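Local coordinates for protein glycerol kinase, putative (PDB 2W41) that probably phosphorylates glycerol at the expense of ATP, giving sn-glycerol 3-phosphate, and binds ADP in a cleft of its FGGY-kinase fold, at residues G266-T271 with H413-D418; Y272-F277 with I315-S320. All blocks are in the same frame, centred on the assembly; numbering follows the deposited sequence.

Contact 1 of 2, residues G266-T271 with H413-D418; sequences GEAKCT and HVLRCD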
loop_
_atom_site.group_PDB
_atom_site.type_symbol
_atom_site.label_atom_id
_atom_site.label_comp_id
_atom_site.label_asym_id
_atom_site.label_seq_id
_atom_site.Cartn_x
_atom_site.Cartn_y
_atom_site.Cartn_z
ATOM N N GLY B 266 25.802 22.631 -16.351
ATOM C CA GLY B 266 25.480 21.208 -16.516
ATOM C C GLY B 266 25.954 20.391 -15.339
ATOM O O GLY B 266 25.718 19.188 -15.267
ATOM N N GLU B 267 26.635 21.056 -14.413
ATOM C CA GLU B 267 26.978 20.463 -13.115
ATOM C C GLU B 267 25.881 20.691 -12.089
ATOM O O GLU B 267 25.395 21.793 -11.957
ATOM C CB GLU B 267 28.314 21.013 -12.627
ATOM C CG GLU B 267 29.424 20.015 -12.839
ATOM C CD GLU B 267 30.797 20.615 -12.908
ATOM O OE1 GLU B 267 30.985 21.796 -12.555
ATOM O OE2 GLU B 267 31.712 19.882 -13.336
ATOM N N ALA B 268 25.498 19.626 -11.391
ATOM C CA ALA B 268 24.319 19.618 -10.506
ATOM C C ALA B 268 24.643 18.993 -9.158
ATOM O O ALA B 268 25.475 18.115 -9.109
ATOM C CB ALA B 268 23.151 18.857 -11.168
ATOM N N LYS B 269 24.015 19.464 -8.072
ATOM C CA LYS B 269 24.053 18.730 -6.787
ATOM C C LYS B 269 22.655 18.347 -6.291
ATOM O O LYS B 269 21.707 19.084 -6.497
ATOM C CB LYS B 269 24.839 19.478 -5.701
ATOM C CG LYS B 269 24.132 20.680 -5.145
ATOM C CD LYS B 269 24.646 21.056 -3.758
ATOM C CE LYS B 269 23.892 20.338 -2.639
ATOM N NZ LYS B 269 22.456 20.617 -2.689
ATOM N N CYS B 270 22.527 17.178 -5.664
ATOM C CA CYS B 270 21.267 16.767 -5.030
ATOM C C CYS B 270 21.499 16.391 -3.590
ATOM O O CYS B 270 22.457 15.687 -3.313
ATOM C CB CYS B 270 20.656 15.593 -5.789
ATOM S SG CYS B 270 19.041 15.059 -5.235
ATOM N N THR B 271 20.650 16.874 -2.671
ATOM C CA THR B 271 20.664 16.427 -1.261
ATOM C C THR B 271 19.560 15.407 -1.054
ATOM O O THR B 271 18.404 15.677 -1.391
ATOM C CB THR B 271 20.483 17.591 -0.297
ATOM O OG1 THR B 271 21.593 18.499 -0.421
ATOM C CG2 THR B 271 20.356 17.116 1.157
ATOM N N HIS B 413 26.368 16.603 -16.605
ATOM C CA HIS B 413 27.814 16.294 -16.478
ATOM C C HIS B 413 27.974 15.364 -15.304
ATOM O O HIS B 413 28.489 14.246 -15.443
ATOM C CB HIS B 413 28.730 17.557 -16.323
ATOM C CG HIS B 413 28.890 18.356 -17.590
ATOM N ND1 HIS B 413 28.854 17.783 -18.852
ATOM C CD2 HIS B 413 29.084 19.686 -17.793
ATOM C CE1 HIS B 413 29.006 18.726 -19.771
ATOM N NE2 HIS B 413 29.141 19.891 -19.157
ATOM N N VAL B 414 27.481 15.820 -14.155
ATOM C CA VAL B 414 27.556 15.036 -12.929
ATOM C C VAL B 414 26.396 15.403 -11.993
ATOM O O VAL B 414 25.735 16.445 -12.175
ATOM C CB VAL B 414 28.965 15.162 -12.268
ATOM C CG1 VAL B 414 29.169 16.558 -11.613
ATOM C CG2 VAL B 414 29.193 14.044 -11.284
ATOM N N LEU B 415 26.123 14.525 -11.032
ATOM C CA LEU B 415 25.241 14.825 -9.913
ATOM C C LEU B 415 25.997 14.476 -8.634
ATOM O O LEU B 415 26.143 13.309 -8.306
ATOM C CB LEU B 415 23.891 14.071 -10.005
ATOM C CG LEU B 415 22.768 14.433 -9.010
ATOM C CD1 LEU B 415 22.351 15.804 -9.240
ATOM C CD2 LEU B 415 21.569 13.544 -9.151
ATOM N N ARG B 416 26.460 15.506 -7.933
ATOM C CA ARG B 416 27.119 15.376 -6.649
ATOM C C ARG B 416 26.073 15.302 -5.568
ATOM O O ARG B 416 25.248 16.180 -5.495
ATOM C CB ARG B 416 28.077 16.569 -6.372
ATOM C CG ARG B 416 29.130 16.870 -7.483
ATOM C CD ARG B 416 30.496 16.200 -7.284
ATOM N NE ARG B 416 31.097 16.478 -5.974
ATOM C CZ ARG B 416 32.125 15.807 -5.455
ATOM N NH1 ARG B 416 32.667 14.819 -6.136
ATOM N NH2 ARG B 416 32.613 16.122 -4.261
ATOM N N CYS B 417 26.141 14.275 -4.713
ATOM C CA CYS B 417 25.051 13.945 -3.794
ATOM C C CYS B 417 25.505 13.901 -2.370
ATOM O O CYS B 417 26.639 13.505 -2.060
ATOM C CB CYS B 417 24.392 12.605 -4.155
ATOM S SG CYS B 417 23.686 12.590 -5.809
ATOM N N ASP B 418 24.613 14.314 -1.487
ATOM C CA ASP B 418 24.862 14.209 -0.074
ATOM C C ASP B 418 23.546 13.848 0.652
ATOM O O ASP B 418 22.516 13.618 0.004
ATOM C CB ASP B 418 25.600 15.453 0.465
ATOM C CG ASP B 418 24.940 16.795 0.049
ATOM O OD1 ASP B 418 25.177 17.343 -1.073
ATOM O OD2 ASP B 418 24.195 17.333 0.869
#
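A268 and C270 pair with L415 and C417 in the middle of a parallel strand contact, 267-271 beside 414-418, the axes 4.4 Å apart at closest approach and 25° from parallel. Backbone bonds come first. R416 takes both ends of the exchange: its N gives to A268 O and its O receives C270 N at 2.9 Å, while D418 N reaches C270 O at 3.1 Å. Toward the other end the pairing slackens; A268 N meets V414 O at 3.3 Å, the longest of these backbone bonds, and H413 N bonds to G266 O.

Apolar contacts occupy the face bearing A268, C270, L415 and C417. With CG anti to its backbone N (chi1 -171°), L415 swings its CD1 across to the neighbouring strand, 3.7 Å from A268 CB and 3.9 Å from C270 CB. L278 of the adjoining strand 276-281 touches L415 as well.

Polar groups gather on the face of K269, T271 and D418. The bent chain of K269 (chi3 -89°) curls so that NZ donates to T271 OG1 at 3.2 Å, and it is also bonded to Q253. D418 OD2 lies 3.1 Å from T271 OG1; D418 OD1 faces K269 CE and has a weak bond from Q260. R416 leads away to a salt bridge with E440.

Helix 252-259 lies against K269 on this polar face. The chemistry thus joins two central strands of the C-terminal domain's sheet through backbone bonds, and sets a lysine, a threonine and a carboxylate on one face, with the T271 side chain about 5 Å from the bound ADP.

Contact 2 of 2, residues Y272-F277 with I315-S320; sequences YGTGVF and IGTAGS. With ADP (adenosine-5'-diphosphate), chain N; EDO (1,2-ethanediol), chain P.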
loop_
_atom_site.group_PDB
_atom_site.type_symbol
_atom_site.label_atom_id
_atom_site.label_comp_id
_atom_site.label_asym_id
_atom_site.label_seq_id
_atom_site.Cartn_x
_atom_site.Cartn_y
_atom_site.Cartn_z
ATOM N N TYR B 272 19.897 14.224 -0.523
ATOM C CA TYR B 272 18.880 13.246 -0.182
ATOM C C TYR B 272 18.766 13.042 1.310
ATOM O O TYR B 272 19.236 12.040 1.852
ATOM C CB TYR B 272 19.183 11.891 -0.787
ATOM C CG TYR B 272 19.212 11.740 -2.279
ATOM C CD1 TYR B 272 20.274 11.968 -2.978
ATOM C CD2 TYR B 272 18.206 11.231 -2.944
ATOM C CE1 TYR B 272 20.318 11.752 -4.354
ATOM C CE2 TYR B 272 18.246 11.034 -4.273
ATOM C CZ TYR B 272 19.301 11.271 -4.986
ATOM O OH TYR B 272 19.318 11.048 -6.350
ATOM N N GLY B 273 18.118 13.991 1.966
ATOM C CA GLY B 273 17.788 13.910 3.380
ATOM C C GLY B 273 16.290 13.743 3.584
ATOM O O GLY B 273 15.593 13.170 2.736
ATOM N N THR B 274 15.806 14.193 4.734
ATOM C CA THR B 274 14.383 14.389 4.947
ATOM C C THR B 274 13.767 15.081 3.712
ATOM O O THR B 274 12.772 14.583 3.147
ATOM C CB THR B 274 14.163 15.162 6.228
ATOM O OG1 THR B 274 14.697 14.370 7.267
ATOM C CG2 THR B 274 12.701 15.350 6.523
ATOM N N GLY B 275 14.364 16.197 3.286
ATOM C CA GLY B 275 14.006 16.803 2.038
ATOM C C GLY B 275 14.909 16.275 0.931
ATOM O O GLY B 275 16.084 15.965 1.160
ATOM N N VAL B 276 14.349 16.165 -0.268
ATOM C CA VAL B 276 15.090 15.771 -1.465
ATOM C C VAL B 276 14.936 16.901 -2.472
ATOM O O VAL B 276 13.832 17.167 -2.962
ATOM C CB VAL B 276 14.559 14.419 -2.050
ATOM C CG1 VAL B 276 15.261 14.063 -3.378
ATOM C CG2 VAL B 276 14.674 13.271 -1.001
ATOM N N PHE B 277 16.032 17.603 -2.740
ATOM C CA PHE B 277 16.007 18.756 -3.635
ATOM C C PHE B 277 17.318 18.896 -4.447
ATOM O O PHE B 277 18.360 18.374 -4.088
ATOM C CB PHE B 277 15.709 20.029 -2.824
ATOM C CG PHE B 277 16.730 20.301 -1.763
ATOM C CD1 PHE B 277 16.552 19.823 -0.471
ATOM C CD2 PHE B 277 17.890 20.996 -2.076
ATOM C CE1 PHE B 277 17.502 20.047 0.509
ATOM C CE2 PHE B 277 18.846 21.214 -1.114
ATOM C CZ PHE B 277 18.652 20.740 0.192
ATOM N N ILE B 315 11.375 17.917 -4.196
ATOM C CA ILE B 315 10.261 16.934 -4.147
ATOM C C ILE B 315 9.696 16.807 -2.756
ATOM O O ILE B 315 9.174 15.771 -2.386
ATOM C CB ILE B 315 10.526 15.571 -4.867
ATOM C CG1 ILE B 315 11.650 14.744 -4.217
ATOM C CG2 ILE B 315 10.832 15.826 -6.361
ATOM C CD1 ILE B 315 11.679 13.238 -4.642
ATOM N N GLY B 316 9.759 17.915 -2.017
ATOM C CA GLY B 316 9.358 17.993 -0.608
ATOM C C GLY B 316 10.189 17.070 0.272
ATOM O O GLY B 316 11.384 16.816 -0.002
ATOM N N THR B 317 9.507 16.525 1.292
ATOM C CA THR B 317 10.102 15.705 2.342
ATOM C C THR B 317 10.098 14.226 1.966
ATOM O O THR B 317 9.723 13.366 2.784
ATOM C CB THR B 317 9.413 15.968 3.736
ATOM O OG1 THR B 317 7.995 15.978 3.574
ATOM C CG2 THR B 317 9.851 17.319 4.333
ATOM N N ALA B 318 10.554 13.926 0.733
ATOM C CA ALA B 318 10.612 12.522 0.218
ATOM C C ALA B 318 11.332 11.521 1.139
ATOM O O ALA B 318 10.889 10.386 1.261
ATOM C CB ALA B 318 11.190 12.468 -1.165
ATOM N N GLY B 319 12.413 11.926 1.798
ATOM C CA GLY B 319 13.092 11.056 2.766
ATOM C C GLY B 319 12.213 10.636 3.941
ATOM O O GLY B 319 12.445 9.594 4.592
ATOM N N SER B 320 11.192 11.435 4.229
ATOM C CA SER B 320 10.206 10.999 5.214
ATOM C C SER B 320 9.333 9.801 4.846
ATOM O O SER B 320 8.682 9.251 5.723
ATOM C CB SER B 320 9.344 12.163 5.699
ATOM O OG SER B 320 10.162 13.053 6.450
HETATM P PB ADP N . 18.078 15.752 7.350
HETATM O O1B ADP N . 19.169 16.345 8.218
HETATM O O2B ADP N . 17.949 16.352 5.941
HETATM O O3B ADP N . 16.778 15.691 8.123
HETATM P PA ADP N . 19.833 13.405 6.786
HETATM O O1A ADP N . 20.522 13.976 5.572
HETATM O O2A ADP N . 20.582 13.212 8.097
HETATM O O3A ADP N . 18.429 14.173 7.109
HETATM O "O5'" ADP N . 19.255 11.961 6.362
HETATM C "C5'" ADP N . 18.105 11.443 7.007
HETATM C "C4'" ADP N . 17.139 10.943 5.932
HETATM O "O4'" ADP N . 17.708 9.821 5.255
HETATM C "C3'" ADP N . 15.862 10.407 6.539
HETATM O "O3'" ADP N . 14.858 10.544 5.538
HETATM C "C2'" ADP N . 16.152 8.936 6.718
HETATM O "O2'" ADP N . 14.963 8.157 6.892
HETATM C "C1'" ADP N . 16.905 8.641 5.431
HETATM N N9 ADP N . 17.781 7.429 5.432
HETATM C C8 ADP N . 18.748 7.165 6.330
HETATM N N7 ADP N . 19.389 6.000 6.055
HETATM C C5 ADP N . 18.839 5.490 4.939
HETATM C C6 ADP N . 19.049 4.282 4.105
HETATM N N6 ADP N . 19.996 3.403 4.455
HETATM N N1 ADP N . 18.264 4.082 3.013
HETATM C C2 ADP N . 17.285 4.957 2.668
HETATM N N3 ADP N . 17.042 6.090 3.375
HETATM C C4 ADP N . 17.778 6.425 4.511
HETATM C C1 EDO P . 5.719 13.777 -0.240
HETATM O O1 EDO P . 4.848 14.119 -1.330
HETATM C C2 EDO P . 7.079 14.420 -0.420
HETATM O O2 EDO P . 7.901 13.573 -1.230
#
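V276 meets I315 and G316 through flat peptide groups; no aromatic ring touches across this contact. The carbonyl of V276 is addressed end-on by I315 N, 2.8 Å away and nearly straight at 175°, and G316 O receives V276 N at 3.0 Å in the same head-on manner. T274 O takes a weak, bent bond from G319 N (125°) and a CA-H...O contact from T317 CA.

Side chains pack beside these peptides. Those of V276 and I315 lie side by side, CB of V276 3.6 Å from CG1 of I315, and V276 CG2 packs on A318 CB; helix 381-407 closes over V276 and I315 with L396 and I392. T274 CG2, anti to its backbone N, reaches S320 OG at 3.4 Å. The same rotation sets OG1 beside the backbone N, where it bonds ADP O3B at 2.6 Å, joined by a weak bond from T274 N to O2B.

G319 O accepts ADP O3' at 2.8 Å, and its CA lies close to G273 O, leaving no room for a side chain. F377 of the second subunit packs on T317 and S320.

The diphosphate and the ribose are therefore held from the two segments, the beta-phosphate by T274 and the ribose by G319. Their mutual bonds probably fix the spacing of the two grips, consistent with the phosphate-binding hairpin of the sugar kinase/Hsp70/actin superfamily.

Contact 1 lies in the buried heart of the C-terminal domain's mixed sheet, whereas contact 2 is partly buried and opens on the ADP site and the subunit boundary. They share that sheet: strand 267-272 runs into the hairpin turn that begins contact 2, and strand 276-281 returns beside it, with T271 N and F277 O a probable hydrogen bond. D418 O likewise probably bonds Y272 N, so strand 414-418 also reaches contact 2. Contact 1 depends on regular parallel strand bonds with a polar cluster on one face; contact 2 uses irregular loop peptides, glycines and a threonine whose hydroxyl and, weakly, N bind the nucleotide.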